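Local coordinates for AB hydrolase-1 domain-containing protein (Streptococcus mutans, PDB 4L9A), which probably hydrolyses carboxylic esters, as an alpha/beta hydrolase of the carboxylesterase type, at residues G31-C36 with L101-H106; G71-D76 with E105-Q110; V146-A151 with S241-E246; S154-P159 with L163-L168; K260-G265 with L279-Q284. All coordinates share one frame; numbering follows the deposited sequence.

Contact 1 (G31-C36 with L101-H106)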
# COMPACT_ATOMS: atom_id res chain seq x y z
N GLY A 31 -5.10 -15.42 -11.34
CA GLY A 31 -5.18 -14.85 -12.68
C GLY A 31 -4.12 -13.77 -12.81
O GLY A 31 -3.31 -13.58 -11.90
N PRO A 32 -4.12 -13.06 -13.94
CA PRO A 32 -3.02 -12.12 -14.19
C PRO A 32 -3.04 -10.95 -13.23
O PRO A 32 -4.11 -10.46 -12.82
CB PRO A 32 -3.27 -11.65 -15.63
CG PRO A 32 -4.06 -12.80 -16.27
CD PRO A 32 -4.96 -13.27 -15.14
N ILE A 33 -1.85 -10.50 -12.86
CA ILE A 33 -1.74 -9.35 -11.95
C ILE A 33 -0.85 -8.31 -12.61
O ILE A 33 0.24 -8.63 -13.06
CB ILE A 33 -1.17 -9.78 -10.60
CG1 ILE A 33 -2.10 -10.79 -9.93
CG2 ILE A 33 -0.95 -8.55 -9.67
CD1 ILE A 33 -3.44 -10.18 -9.42
N TYR A 34 -1.32 -7.08 -12.67
CA TYR A 34 -0.54 -5.99 -13.25
C TYR A 34 0.61 -5.54 -12.35
O TYR A 34 0.42 -5.22 -11.16
CB TYR A 34 -1.47 -4.82 -13.54
CG TYR A 34 -0.82 -3.61 -14.18
CD1 TYR A 34 -0.65 -3.54 -15.56
CD2 TYR A 34 -0.43 -2.51 -13.41
CE1 TYR A 34 -0.09 -2.43 -16.16
CE2 TYR A 34 0.13 -1.39 -14.00
CZ TYR A 34 0.30 -1.36 -15.38
OH TYR A 34 0.85 -0.26 -15.98
N THR A 35 1.80 -5.50 -12.93
CA THR A 35 2.99 -5.04 -12.22
C THR A 35 3.75 -4.02 -13.04
O THR A 35 3.65 -4.00 -14.27
CB THR A 35 3.95 -6.20 -11.92
OG1 THR A 35 4.47 -6.71 -13.14
CG2 THR A 35 3.26 -7.33 -11.16
N CYS A 36 4.53 -3.18 -12.35
CA CYS A 36 5.50 -2.31 -12.98
C CYS A 36 6.83 -2.55 -12.28
O CYS A 36 6.87 -2.63 -11.05
CB CYS A 36 5.11 -0.84 -12.84
SG CYS A 36 3.53 -0.45 -13.59
N LEU A 101 3.93 -13.48 -3.56
CA LEU A 101 5.18 -14.26 -3.49
C LEU A 101 5.60 -14.89 -4.82
O LEU A 101 6.79 -15.02 -5.11
CB LEU A 101 5.09 -15.33 -2.40
CG LEU A 101 5.01 -14.76 -0.98
CD1 LEU A 101 4.60 -15.87 -0.01
CD2 LEU A 101 6.34 -14.12 -0.57
N MSE A 102 4.62 -15.31 -5.62
CA MSE A 102 4.90 -15.80 -6.96
C MSE A 102 5.48 -14.68 -7.80
O MSE A 102 6.40 -14.89 -8.60
CB MSE A 102 3.62 -16.26 -7.62
CG MSE A 102 3.26 -17.69 -7.38
SE MSE A 102 2.05 -18.19 -8.83
CE MSE A 102 3.27 -17.87 -10.33
N ILE A 103 4.91 -13.50 -7.63
CA ILE A 103 5.41 -12.32 -8.33
C ILE A 103 6.84 -12.02 -7.87
O ILE A 103 7.70 -11.71 -8.69
CB ILE A 103 4.47 -11.11 -8.13
CG1 ILE A 103 3.11 -11.40 -8.76
CG2 ILE A 103 5.08 -9.86 -8.75
CD1 ILE A 103 2.04 -10.33 -8.54
N PHE A 104 7.10 -12.15 -6.57
CA PHE A 104 8.46 -11.95 -6.08
C PHE A 104 9.42 -12.91 -6.81
O PHE A 104 10.49 -12.50 -7.26
CB PHE A 104 8.58 -12.18 -4.57
CG PHE A 104 8.27 -10.96 -3.73
CD1 PHE A 104 7.34 -10.02 -4.14
CD2 PHE A 104 8.94 -10.74 -2.53
CE1 PHE A 104 7.06 -8.90 -3.38
CE2 PHE A 104 8.67 -9.61 -1.76
CZ PHE A 104 7.73 -8.69 -2.19
N GLU A 105 9.03 -14.18 -6.91
CA GLU A 105 9.90 -15.19 -7.51
C GLU A 105 10.10 -14.97 -9.01
O GLU A 105 11.05 -15.48 -9.60
CB GLU A 105 9.35 -16.60 -7.26
CG GLU A 105 9.21 -16.96 -5.79
CD GLU A 105 10.48 -16.72 -4.99
OE1 GLU A 105 11.54 -17.28 -5.37
OE2 GLU A 105 10.43 -15.95 -4.00
N HIS A 106 9.20 -14.22 -9.61
CA HIS A 106 9.26 -13.92 -11.04
C HIS A 106 10.42 -12.99 -11.38
O HIS A 106 10.91 -13.00 -12.51
CB HIS A 106 7.94 -13.31 -11.49
CG HIS A 106 7.81 -13.11 -12.97
ND1 HIS A 106 7.63 -14.16 -13.84
CD2 HIS A 106 7.81 -11.98 -13.72
CE1 HIS A 106 7.53 -13.69 -15.08
NE2 HIS A 106 7.62 -12.37 -15.03
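In the alpha/beta hydrolase sheet, strand 33-38 is covered on one side by helix 93-106, and Ile-33, Thr-35 and Ile-103 make this piece of the strand-helix interface. Ile-103 supplies both helix-side contact points. With its CG1 beside the backbone N (chi1 -64°) and the chain then extended, it carries CD1 across to Ile-33, whose CG2 is met at 3.7 Å; the two side chains cross at about a right angle. The other branch, Ile-103 CG2, points at Thr-35 CG2, and these methyls meet tip to tip at 3.9 Å. Thr-35 thus gives the interface its methyl, while its OG1 is hydrogen-bonded to the backbone O of Glu-24. A closest CA pair, Ile-33 with Ile-103, 8.5 Å apart fits direct side-chain contact between strand and helix. Strand 33-38 runs between antiparallel neighbours 22-26 and 71-75, and Ile-103 also packs on Leu-73 and Ile-75 of the latter, so a single isoleucine bridges two adjacent strands.

Contact 2 (G71-D76 with E105-Q110)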
# COMPACT_ATOMS: atom_id res chain seq x y z
N GLY A 71 15.83 -1.02 -7.08
CA GLY A 71 14.79 -1.70 -7.82
C GLY A 71 13.41 -1.20 -7.45
O GLY A 71 13.21 -0.64 -6.37
N ILE A 72 12.44 -1.39 -8.34
CA ILE A 72 11.06 -1.01 -8.09
C ILE A 72 10.16 -2.16 -8.51
O ILE A 72 10.35 -2.75 -9.57
CB ILE A 72 10.65 0.25 -8.91
CG1 ILE A 72 11.58 1.43 -8.61
CG2 ILE A 72 9.20 0.61 -8.64
CD1 ILE A 72 11.47 1.97 -7.17
N LEU A 73 9.18 -2.50 -7.68
CA LEU A 73 8.12 -3.41 -8.08
C LEU A 73 6.81 -2.88 -7.55
O LEU A 73 6.62 -2.81 -6.33
CB LEU A 73 8.35 -4.83 -7.54
CG LEU A 73 7.24 -5.85 -7.78
CD1 LEU A 73 6.94 -6.05 -9.30
CD2 LEU A 73 7.62 -7.18 -7.14
N THR A 74 5.91 -2.49 -8.44
CA THR A 74 4.58 -2.12 -8.00
C THR A 74 3.61 -3.21 -8.40
O THR A 74 3.76 -3.85 -9.46
CB THR A 74 4.13 -0.77 -8.59
OG1 THR A 74 3.89 -0.91 -9.99
CG2 THR A 74 5.20 0.32 -8.35
N ILE A 75 2.60 -3.42 -7.56
CA ILE A 75 1.62 -4.47 -7.76
C ILE A 75 0.20 -3.93 -7.57
O ILE A 75 -0.11 -3.32 -6.54
CB ILE A 75 1.85 -5.63 -6.75
CG1 ILE A 75 3.26 -6.21 -6.91
CG2 ILE A 75 0.80 -6.72 -6.93
CD1 ILE A 75 3.61 -7.27 -5.86
N ASP A 76 -0.66 -4.15 -8.57
CA ASP A 76 -2.07 -3.76 -8.47
C ASP A 76 -2.92 -4.94 -7.98
O ASP A 76 -2.89 -6.01 -8.57
CB ASP A 76 -2.62 -3.27 -9.82
CG ASP A 76 -2.03 -1.94 -10.25
OD1 ASP A 76 -1.02 -1.49 -9.64
OD2 ASP A 76 -2.55 -1.34 -11.22
N GLU A 105 9.03 -14.18 -6.91
CA GLU A 105 9.90 -15.19 -7.51
C GLU A 105 10.10 -14.97 -9.01
O GLU A 105 11.05 -15.48 -9.60
CB GLU A 105 9.35 -16.60 -7.26
CG GLU A 105 9.21 -16.96 -5.79
CD GLU A 105 10.48 -16.72 -4.99
OE1 GLU A 105 11.54 -17.28 -5.37
OE2 GLU A 105 10.43 -15.95 -4.00
N HIS A 106 9.20 -14.22 -9.61
CA HIS A 106 9.26 -13.92 -11.04
C HIS A 106 10.42 -12.99 -11.38
O HIS A 106 10.91 -13.00 -12.51
CB HIS A 106 7.94 -13.31 -11.49
CG HIS A 106 7.81 -13.11 -12.97
ND1 HIS A 106 7.63 -14.16 -13.84
CD2 HIS A 106 7.81 -11.98 -13.72
CE1 HIS A 106 7.53 -13.69 -15.08
NE2 HIS A 106 7.62 -12.37 -15.03
N PHE A 107 10.87 -12.19 -10.41
CA PHE A 107 11.95 -11.22 -10.66
C PHE A 107 13.25 -11.52 -9.92
O PHE A 107 13.27 -12.37 -9.03
CB PHE A 107 11.48 -9.80 -10.34
CG PHE A 107 10.34 -9.33 -11.18
CD1 PHE A 107 10.54 -8.92 -12.49
CD2 PHE A 107 9.05 -9.29 -10.66
CE1 PHE A 107 9.48 -8.49 -13.27
CE2 PHE A 107 7.99 -8.86 -11.44
CZ PHE A 107 8.21 -8.47 -12.76
N LYS A 108 14.32 -10.82 -10.29
CA LYS A 108 15.67 -11.19 -9.87
C LYS A 108 16.12 -10.70 -8.49
O LYS A 108 17.01 -11.30 -7.88
CB LYS A 108 16.70 -10.76 -10.93
CG LYS A 108 16.58 -11.49 -12.27
CD LYS A 108 17.52 -10.88 -13.32
CE LYS A 108 17.81 -11.87 -14.44
NZ LYS A 108 16.56 -12.36 -15.08
N PHE A 109 15.53 -9.61 -8.00
CA PHE A 109 16.00 -9.02 -6.74
C PHE A 109 16.12 -10.05 -5.63
O PHE A 109 15.30 -10.96 -5.51
CB PHE A 109 15.11 -7.84 -6.31
CG PHE A 109 13.71 -8.24 -5.89
CD1 PHE A 109 12.69 -8.29 -6.82
CD2 PHE A 109 13.42 -8.50 -4.56
CE1 PHE A 109 11.39 -8.63 -6.43
CE2 PHE A 109 12.13 -8.84 -4.16
CZ PHE A 109 11.11 -8.91 -5.10
N GLN A 110 17.17 -9.93 -4.82
CA GLN A 110 17.37 -10.88 -3.73
C GLN A 110 16.94 -10.31 -2.36
O GLN A 110 16.62 -11.06 -1.44
CB GLN A 110 18.81 -11.40 -3.69
CG GLN A 110 19.08 -12.47 -4.74
CD GLN A 110 18.02 -13.56 -4.74
OE1 GLN A 110 17.52 -13.95 -3.68
NE2 GLN A 110 17.64 -14.03 -5.92
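Leu-73 divides its two methyls between two phenylalanines, and the whole contact is apolar. In the first pairing Leu-73 CD1 meets the CD2-CE2 side of the Phe-107 ring, nearest CE2 at 3.7 Å; the approach is oblique to the ring plane. The second is CD2 with Phe-109: Leu-73 CD2 stands 4.1 Å from CE1, again at an oblique angle to the ring, though here the side chains cross at about a right angle. Leucine CG lies anti to the backbone N (chi1 174°), which sends the fork toward the chain that follows helix 93-106.

Ring packing comes next. Within 105-110, His-106 places CD2 3.7 Å above the Phe-107 ring, offset toward its rim, and the Phe-107 ring also stacks with that of His-37. Phe-109 has an edge-to-face partner in Phe-104 and a cation-pi partner in Lys-133.

Strand 71-75, helix 93-106 and parallel strand 111-117 form a beta-alpha-beta crossover of the alpha/beta hydrolase fold, and the contact sits at its helix-to-strand link. Strand and link are therefore joined by dispersion and the hydrophobic effect, with shape rather than direction setting the fit.

Contact 3 (V146-A151 with S241-E246)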
# COMPACT_ATOMS: atom_id res chain seq x y z
N VAL A 146 -5.00 -3.77 13.11
CA VAL A 146 -6.06 -4.66 13.53
C VAL A 146 -7.05 -3.86 14.38
O VAL A 146 -8.26 -4.04 14.27
CB VAL A 146 -5.52 -5.85 14.34
CG1 VAL A 146 -6.66 -6.61 14.97
CG2 VAL A 146 -4.68 -6.76 13.44
N MSE A 147 -6.53 -2.95 15.20
CA MSE A 147 -7.39 -2.10 16.01
C MSE A 147 -8.37 -1.29 15.16
O MSE A 147 -9.58 -1.37 15.36
CB MSE A 147 -6.58 -1.16 16.89
CG MSE A 147 -7.42 -0.39 17.89
SE MSE A 147 -6.57 1.28 18.41
CE MSE A 147 -7.17 2.38 16.90
N ILE A 148 -7.85 -0.50 14.23
CA ILE A 148 -8.72 0.34 13.42
C ILE A 148 -9.63 -0.53 12.55
O ILE A 148 -10.79 -0.19 12.31
CB ILE A 148 -7.92 1.37 12.55
CG1 ILE A 148 -8.77 2.60 12.23
CG2 ILE A 148 -7.38 0.72 11.28
CD1 ILE A 148 -9.09 3.45 13.42
N TYR A 149 -9.11 -1.67 12.10
CA TYR A 149 -9.90 -2.56 11.26
C TYR A 149 -11.09 -3.14 12.01
O TYR A 149 -12.20 -3.17 11.48
CB TYR A 149 -9.04 -3.70 10.69
CG TYR A 149 -9.85 -4.63 9.82
CD1 TYR A 149 -10.06 -4.34 8.48
CD2 TYR A 149 -10.43 -5.77 10.35
CE1 TYR A 149 -10.81 -5.17 7.68
CE2 TYR A 149 -11.18 -6.61 9.56
CZ TYR A 149 -11.37 -6.31 8.23
OH TYR A 149 -12.12 -7.15 7.45
N ARG A 150 -10.86 -3.60 13.24
CA ARG A 150 -11.93 -4.13 14.09
C ARG A 150 -13.01 -3.09 14.38
O ARG A 150 -14.18 -3.43 14.49
CB ARG A 150 -11.38 -4.64 15.42
CG ARG A 150 -10.73 -6.01 15.36
CD ARG A 150 -10.26 -6.48 16.73
NE ARG A 150 -9.52 -7.73 16.61
CZ ARG A 150 -8.40 -8.01 17.28
NH1 ARG A 150 -7.79 -9.17 17.10
NH2 ARG A 150 -7.89 -7.12 18.12
N ALA A 151 -12.61 -1.84 14.51
CA ALA A 151 -13.55 -0.76 14.78
C ALA A 151 -14.22 -0.29 13.49
O ALA A 151 -15.42 -0.03 13.45
CB ALA A 151 -12.85 0.39 15.47
N SER A 241 -0.75 12.84 13.52
CA SER A 241 -0.44 12.85 14.95
C SER A 241 -1.50 12.19 15.84
O SER A 241 -1.17 11.56 16.84
CB SER A 241 -0.16 14.27 15.46
OG SER A 241 -1.28 15.11 15.25
N PHE A 242 -2.78 12.33 15.50
CA PHE A 242 -3.82 11.83 16.39
C PHE A 242 -3.86 10.29 16.51
O PHE A 242 -4.54 9.75 17.39
CB PHE A 242 -5.19 12.41 16.06
CG PHE A 242 -5.73 11.99 14.72
CD1 PHE A 242 -6.41 10.80 14.57
CD2 PHE A 242 -5.57 12.81 13.60
CE1 PHE A 242 -6.91 10.41 13.33
CE2 PHE A 242 -6.06 12.42 12.36
CZ PHE A 242 -6.73 11.22 12.23
N ARG A 243 -3.13 9.60 15.65
CA ARG A 243 -3.05 8.14 15.72
C ARG A 243 -1.80 7.61 16.42
O ARG A 243 -1.52 6.42 16.34
CB ARG A 243 -3.12 7.57 14.31
CG ARG A 243 -4.49 7.70 13.71
CD ARG A 243 -4.95 6.37 13.19
NE ARG A 243 -4.84 6.35 11.77
CZ ARG A 243 -4.96 5.27 11.00
NH1 ARG A 243 -5.19 4.07 11.51
NH2 ARG A 243 -4.85 5.43 9.70
N GLU A 244 -1.07 8.47 17.11
CA GLU A 244 0.22 8.07 17.68
C GLU A 244 0.15 6.82 18.59
O GLU A 244 0.93 5.88 18.41
CB GLU A 244 0.86 9.24 18.44
CG GLU A 244 2.19 8.89 19.10
CD GLU A 244 2.66 9.96 20.08
OE1 GLU A 244 1.80 10.66 20.64
OE2 GLU A 244 3.88 10.10 20.28
N LYS A 245 -0.77 6.82 19.55
CA LYS A 245 -0.85 5.71 20.50
C LYS A 245 -1.17 4.37 19.82
O LYS A 245 -0.55 3.34 20.11
CB LYS A 245 -1.89 6.00 21.59
CG LYS A 245 -1.94 4.93 22.66
CD LYS A 245 -2.94 5.27 23.75
CE LYS A 245 -3.01 4.14 24.77
NZ LYS A 245 -1.65 3.81 25.30
N GLU A 246 -2.15 4.40 18.93
CA GLU A 246 -2.54 3.24 18.14
C GLU A 246 -1.31 2.59 17.49
O GLU A 246 -1.07 1.39 17.65
CB GLU A 246 -3.56 3.67 17.08
CG GLU A 246 -3.79 2.63 15.95
CD GLU A 246 -4.59 3.21 14.78
OE1 GLU A 246 -5.00 4.39 14.86
OE2 GLU A 246 -4.78 2.50 13.77
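Met-147, modelled as selenomethionine, meets Glu-246 where helix 146-151, after strand 134-141, faces helix 244-248, after strand 235-239; the contact joins the segments that follow two neighbouring parallel strands of the alpha/beta hydrolase sheet. The Met-147 chain bends at the selenium (chi3 83°), which brings CE over the acid's stem and head: Met-147 CE is 3.5 Å from Glu-246 CG and 3.4 Å from CD. The two chains cross at a slant. One residue on, Ile-148 faces the ion pair with its branch point and first methylene: CB is 3.6 Å from Glu-246 OE2 and CG1 3.9 Å from Arg-243 NH1.

The pair behind it is a salt bridge: Arg-243 NH1 donates to Glu-246 OE2 at 2.8 Å, on the syn side of the carboxylate, with an N-H...O angle of 134°. OE2 also bonds Thr-145 OG1; a bond of OE1 to Tyr-158 OH is less certain in detail. Arg-243 NH2 pairs with Glu-142. Buried charge is thus compensated, while apolar groups of helix 146-151 shield it from water, and the lower local polarity would probably strengthen the attraction.

Contact 4 (S154-P159 with L163-L168)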
# COMPACT_ATOMS: atom_id res chain seq x y z
N SER A 154 -13.30 5.30 10.35
CA SER A 154 -14.40 6.26 10.37
C SER A 154 -15.60 5.82 11.23
O SER A 154 -16.74 6.14 10.90
CB SER A 154 -14.87 6.55 8.93
OG SER A 154 -13.79 6.64 8.02
N SER A 155 -15.35 5.12 12.34
CA SER A 155 -16.44 4.53 13.13
C SER A 155 -16.70 5.20 14.48
O SER A 155 -17.43 4.65 15.32
CB SER A 155 -16.20 3.04 13.35
OG SER A 155 -15.12 2.84 14.25
N ASP A 156 -16.11 6.36 14.70
CA ASP A 156 -16.25 7.11 15.95
C ASP A 156 -15.09 6.85 16.92
O ASP A 156 -14.89 7.63 17.85
CB ASP A 156 -17.60 6.87 16.64
CG ASP A 156 -18.76 7.53 15.92
OD1 ASP A 156 -18.66 7.71 14.70
OD2 ASP A 156 -19.77 7.87 16.59
N LEU A 157 -14.35 5.77 16.70
CA LEU A 157 -13.15 5.50 17.48
C LEU A 157 -12.32 6.77 17.55
O LEU A 157 -11.92 7.22 18.63
CB LEU A 157 -12.32 4.39 16.83
CG LEU A 157 -11.36 3.56 17.69
CD1 LEU A 157 -10.41 2.77 16.80
CD2 LEU A 157 -10.57 4.41 18.69
N TYR A 158 -12.06 7.34 16.38
CA TYR A 158 -11.44 8.65 16.26
C TYR A 158 -12.51 9.63 15.84
O TYR A 158 -13.07 9.51 14.76
CB TYR A 158 -10.35 8.62 15.18
CG TYR A 158 -9.09 7.90 15.59
CD1 TYR A 158 -8.25 8.43 16.56
CD2 TYR A 158 -8.73 6.70 14.99
CE1 TYR A 158 -7.09 7.78 16.93
CE2 TYR A 158 -7.57 6.04 15.36
CZ TYR A 158 -6.75 6.58 16.32
OH TYR A 158 -5.60 5.93 16.68
N PRO A 159 -12.84 10.59 16.72
CA PRO A 159 -13.88 11.53 16.30
C PRO A 159 -13.48 12.28 15.03
O PRO A 159 -14.34 12.62 14.23
CB PRO A 159 -14.03 12.48 17.51
CG PRO A 159 -12.76 12.30 18.31
CD PRO A 159 -12.33 10.88 18.08
N LEU A 163 -15.87 12.59 11.70
CA LEU A 163 -16.30 13.88 11.17
C LEU A 163 -15.92 14.01 9.69
O LEU A 163 -16.70 14.52 8.87
CB LEU A 163 -15.72 15.03 11.99
CG LEU A 163 -16.33 15.21 13.39
CD1 LEU A 163 -15.52 16.18 14.23
CD2 LEU A 163 -17.78 15.65 13.26
N ARG A 164 -14.73 13.55 9.33
CA ARG A 164 -14.29 13.65 7.95
C ARG A 164 -15.23 12.86 7.03
O ARG A 164 -15.68 13.37 6.01
CB ARG A 164 -12.84 13.18 7.78
CG ARG A 164 -11.81 14.02 8.57
CD ARG A 164 -10.40 13.48 8.32
NE ARG A 164 -9.38 14.17 9.11
CZ ARG A 164 -8.09 13.84 9.10
NH1 ARG A 164 -7.66 12.84 8.34
NH2 ARG A 164 -7.24 14.52 9.86
N ARG A 165 -15.53 11.62 7.41
CA ARG A 165 -16.40 10.76 6.62
C ARG A 165 -17.80 11.34 6.53
O ARG A 165 -18.49 11.20 5.51
CB ARG A 165 -16.48 9.36 7.24
CG ARG A 165 -17.75 9.10 8.04
CD ARG A 165 -17.45 8.24 9.25
NE ARG A 165 -18.62 7.92 10.07
CZ ARG A 165 -19.25 6.75 10.04
NH1 ARG A 165 -18.83 5.79 9.22
NH2 ARG A 165 -20.30 6.53 10.82
N GLN A 166 -18.23 11.99 7.60
CA GLN A 166 -19.59 12.49 7.66
C GLN A 166 -19.74 13.70 6.74
O GLN A 166 -20.83 13.97 6.22
CB GLN A 166 -19.97 12.84 9.09
CG GLN A 166 -19.76 14.29 9.45
CD GLN A 166 -21.02 14.91 10.02
OE1 GLN A 166 -21.33 14.71 11.19
NE2 GLN A 166 -21.76 15.65 9.18
N LYS A 167 -18.64 14.42 6.54
CA LYS A 167 -18.63 15.57 5.64
C LYS A 167 -18.82 15.12 4.19
O LYS A 167 -19.41 15.84 3.37
CB LYS A 167 -17.33 16.35 5.77
CG LYS A 167 -17.29 17.63 4.95
CD LYS A 167 -16.01 18.40 5.16
CE LYS A 167 -16.12 19.80 4.58
NZ LYS A 167 -16.53 19.77 3.15
N LEU A 168 -18.31 13.94 3.88
CA LEU A 168 -18.35 13.40 2.52
C LEU A 168 -19.59 12.53 2.32
O LEU A 168 -19.50 11.30 2.31
CB LEU A 168 -17.07 12.62 2.22
CG LEU A 168 -15.79 13.41 2.56
CD1 LEU A 168 -14.53 12.57 2.43
CD2 LEU A 168 -15.70 14.69 1.73
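Leu-163 donates its backbone N-H to Pro-159 O at 3.0 Å, with an N-H...O angle of 154° and the donor tilted 22° from the carbonyl plane. The same oxygen is approached by the leucine side chain, whose CG lies 3.4 Å from Pro-159 O, so N-H and CG of the same residue both lie against this oxygen. This is an i to i+4 bond in the first turn of helix 159-167. Tyr-158 is the N-cap residue and Pro-159 the first residue of the helix, a position where proline is readily accommodated because its nitrogen has no helical hydrogen bond to give. Next along, Arg-164 sends its guanidinium off to a salt bridge with Glu-240.

Arg-165 turns back over the loop that leads from helix 146-151. Its CB lies 3.7 Å from Ser-154 CB, and the guanidinium is laid with one face toward the Ser-154 carbonyl. Since the model crowds the arginine against that oxygen, the close approach is doubtful, and the angles do not make it a hydrogen bond; chi1 (101°) and chi2 are also away from staggered values, which makes this side chain's placement less sure. Asp-156 OD1 lies 4.4 Å from Arg-165 NH2, well out of the guanidinium plane; the opposite charges would probably attract, at a distance beyond a salt bridge, with no N-H directed at the carboxylate.

Contact 5 (K260-G265 with L279-Q284)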
# COMPACT_ATOMS: atom_id res chain seq x y z
N LYS A 260 11.20 3.72 13.52
CA LYS A 260 10.69 5.03 13.93
C LYS A 260 9.20 5.19 13.66
O LYS A 260 8.66 4.63 12.70
CB LYS A 260 11.42 6.17 13.21
CG LYS A 260 12.94 6.16 13.30
CD LYS A 260 13.53 7.46 12.76
CE LYS A 260 15.05 7.47 12.85
NZ LYS A 260 15.50 6.92 14.14
N LEU A 261 8.53 5.97 14.51
CA LEU A 261 7.19 6.45 14.21
C LEU A 261 7.29 7.95 13.95
O LEU A 261 7.69 8.71 14.83
CB LEU A 261 6.22 6.17 15.36
CG LEU A 261 4.82 6.77 15.25
CD1 LEU A 261 4.10 6.21 14.03
CD2 LEU A 261 4.01 6.52 16.53
N ILE A 262 6.94 8.36 12.74
CA ILE A 262 7.00 9.76 12.31
C ILE A 262 5.59 10.33 12.24
O ILE A 262 4.76 9.85 11.48
CB ILE A 262 7.68 9.89 10.92
CG1 ILE A 262 9.08 9.25 10.94
CG2 ILE A 262 7.78 11.36 10.51
CD1 ILE A 262 9.94 9.69 12.14
N LEU A 263 5.31 11.35 13.04
CA LEU A 263 3.99 11.99 13.01
C LEU A 263 4.03 13.20 12.07
O LEU A 263 4.86 14.09 12.24
CB LEU A 263 3.54 12.42 14.43
CG LEU A 263 3.46 11.35 15.52
CD1 LEU A 263 2.88 11.92 16.86
CD2 LEU A 263 2.63 10.18 15.04
N CYS A 264 3.14 13.22 11.08
CA CYS A 264 3.10 14.29 10.09
C CYS A 264 1.80 14.20 9.28
O CYS A 264 1.07 13.20 9.37
CB CYS A 264 4.29 14.15 9.13
SG CYS A 264 4.24 12.61 8.15
N GLY A 265 1.53 15.23 8.48
CA GLY A 265 0.41 15.20 7.56
C GLY A 265 -0.93 15.66 8.10
O GLY A 265 -1.14 15.70 9.31
N LEU A 279 11.40 10.20 2.04
CA LEU A 279 12.69 9.94 1.42
C LEU A 279 13.85 10.16 2.38
O LEU A 279 14.82 9.40 2.41
CB LEU A 279 12.86 10.79 0.16
CG LEU A 279 12.45 10.08 -1.14
CD1 LEU A 279 13.41 8.94 -1.45
CD2 LEU A 279 11.02 9.57 -1.07
N GLU A 280 13.75 11.22 3.17
CA GLU A 280 14.77 11.52 4.17
C GLU A 280 14.95 10.33 5.13
O GLU A 280 16.07 9.87 5.36
CB GLU A 280 14.35 12.78 4.93
CG GLU A 280 15.44 13.46 5.71
CD GLU A 280 14.94 14.76 6.32
OE1 GLU A 280 14.05 15.41 5.71
OE2 GLU A 280 15.43 15.13 7.41
N LYS A 281 13.85 9.82 5.68
CA LYS A 281 13.91 8.64 6.55
C LYS A 281 14.39 7.39 5.81
O LYS A 281 15.14 6.58 6.36
CB LYS A 281 12.55 8.35 7.17
CG LYS A 281 11.98 9.53 7.93
CD LYS A 281 13.02 10.12 8.86
CE LYS A 281 12.59 11.48 9.36
NZ LYS A 281 13.72 12.16 10.03
N VAL A 282 13.97 7.22 4.57
CA VAL A 282 14.37 6.05 3.79
C VAL A 282 15.87 6.05 3.55
O VAL A 282 16.54 5.03 3.74
CB VAL A 282 13.63 5.98 2.45
CG1 VAL A 282 14.44 5.19 1.44
CG2 VAL A 282 12.25 5.36 2.63
N GLU A 283 16.40 7.18 3.12
CA GLU A 283 17.82 7.31 2.85
C GLU A 283 18.62 7.00 4.11
O GLU A 283 19.64 6.32 4.06
CB GLU A 283 18.15 8.72 2.35
CG GLU A 283 17.80 8.94 0.89
CD GLU A 283 17.60 10.41 0.55
OE1 GLU A 283 17.80 11.26 1.44
OE2 GLU A 283 17.23 10.70 -0.61
N GLN A 284 18.15 7.51 5.25
CA GLN A 284 18.80 7.28 6.52
C GLN A 284 18.78 5.80 6.89
O GLN A 284 19.76 5.26 7.39
CB GLN A 284 18.13 8.11 7.61
CG GLN A 284 18.49 7.70 9.03
CD GLN A 284 17.83 8.58 10.07
OE1 GLN A 284 16.65 8.93 9.95
NE2 GLN A 284 18.57 8.94 11.10
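Two side-chain pairs join Lys-260 and Ile-262 of edge strand 260-263 to Gln-284 and Lys-281 of helix 275-287. In the closer one, Lys-260 CE lies 3.6 Å from Gln-284 OE1, and the two side chains cross at about a right angle; the amide oxygen meets a methylene next to the ammonium group. In the other, Ile-262 CG1 stands 4.2 Å from Lys-281 CG, a slanting approach of two aliphatic chains.

Torsions explain who touches. Gln-284 CG is anti to the backbone N (chi1 165°) and the chain runs on extended, taking the amide out to the Lys-260 side chain. Lys-281 CG lies beside the backbone N (chi1 -56°), which puts it against Ile-262; the bend at chi2 then redirects the rest of the chain. Further out, Phe-238 of neighbouring strand 235-239 touches both Ile-262 and Lys-281, and backbone bonds of Lys-260 and Ile-262 to Val-237 fix the edge strand in parallel pairing.

The helix is thus laid against the last strand of the sheet by loose, mostly aliphatic packing of long side chains. Lys-260 NZ and Lys-281 NZ remain 6.9 Å apart, a surface spacing expected to leave only modest repulsion.

Contacts 1 and 2 are buried and share helix 93-106 with the link beyond it; their strands, 33-38 and 71-75, are sheet neighbours joined by backbone bonds such as Cys-36 O to Thr-74 N, and both contacts are purely apolar. Contact 5 repeats the strand-helix theme at the other end of the same sheet, but near the surface, where lysine and glutamine stems join a single isoleucine. Contacts 3 and 4 lie across the chain's centre from contact 1, outside the sheet. Tyr-158 probably joins them through its hydroxyl to Glu-246; contact 3 buries a compensated ion pair, whereas contact 4 is exposed, with a helical backbone bond and opposite charges near each other.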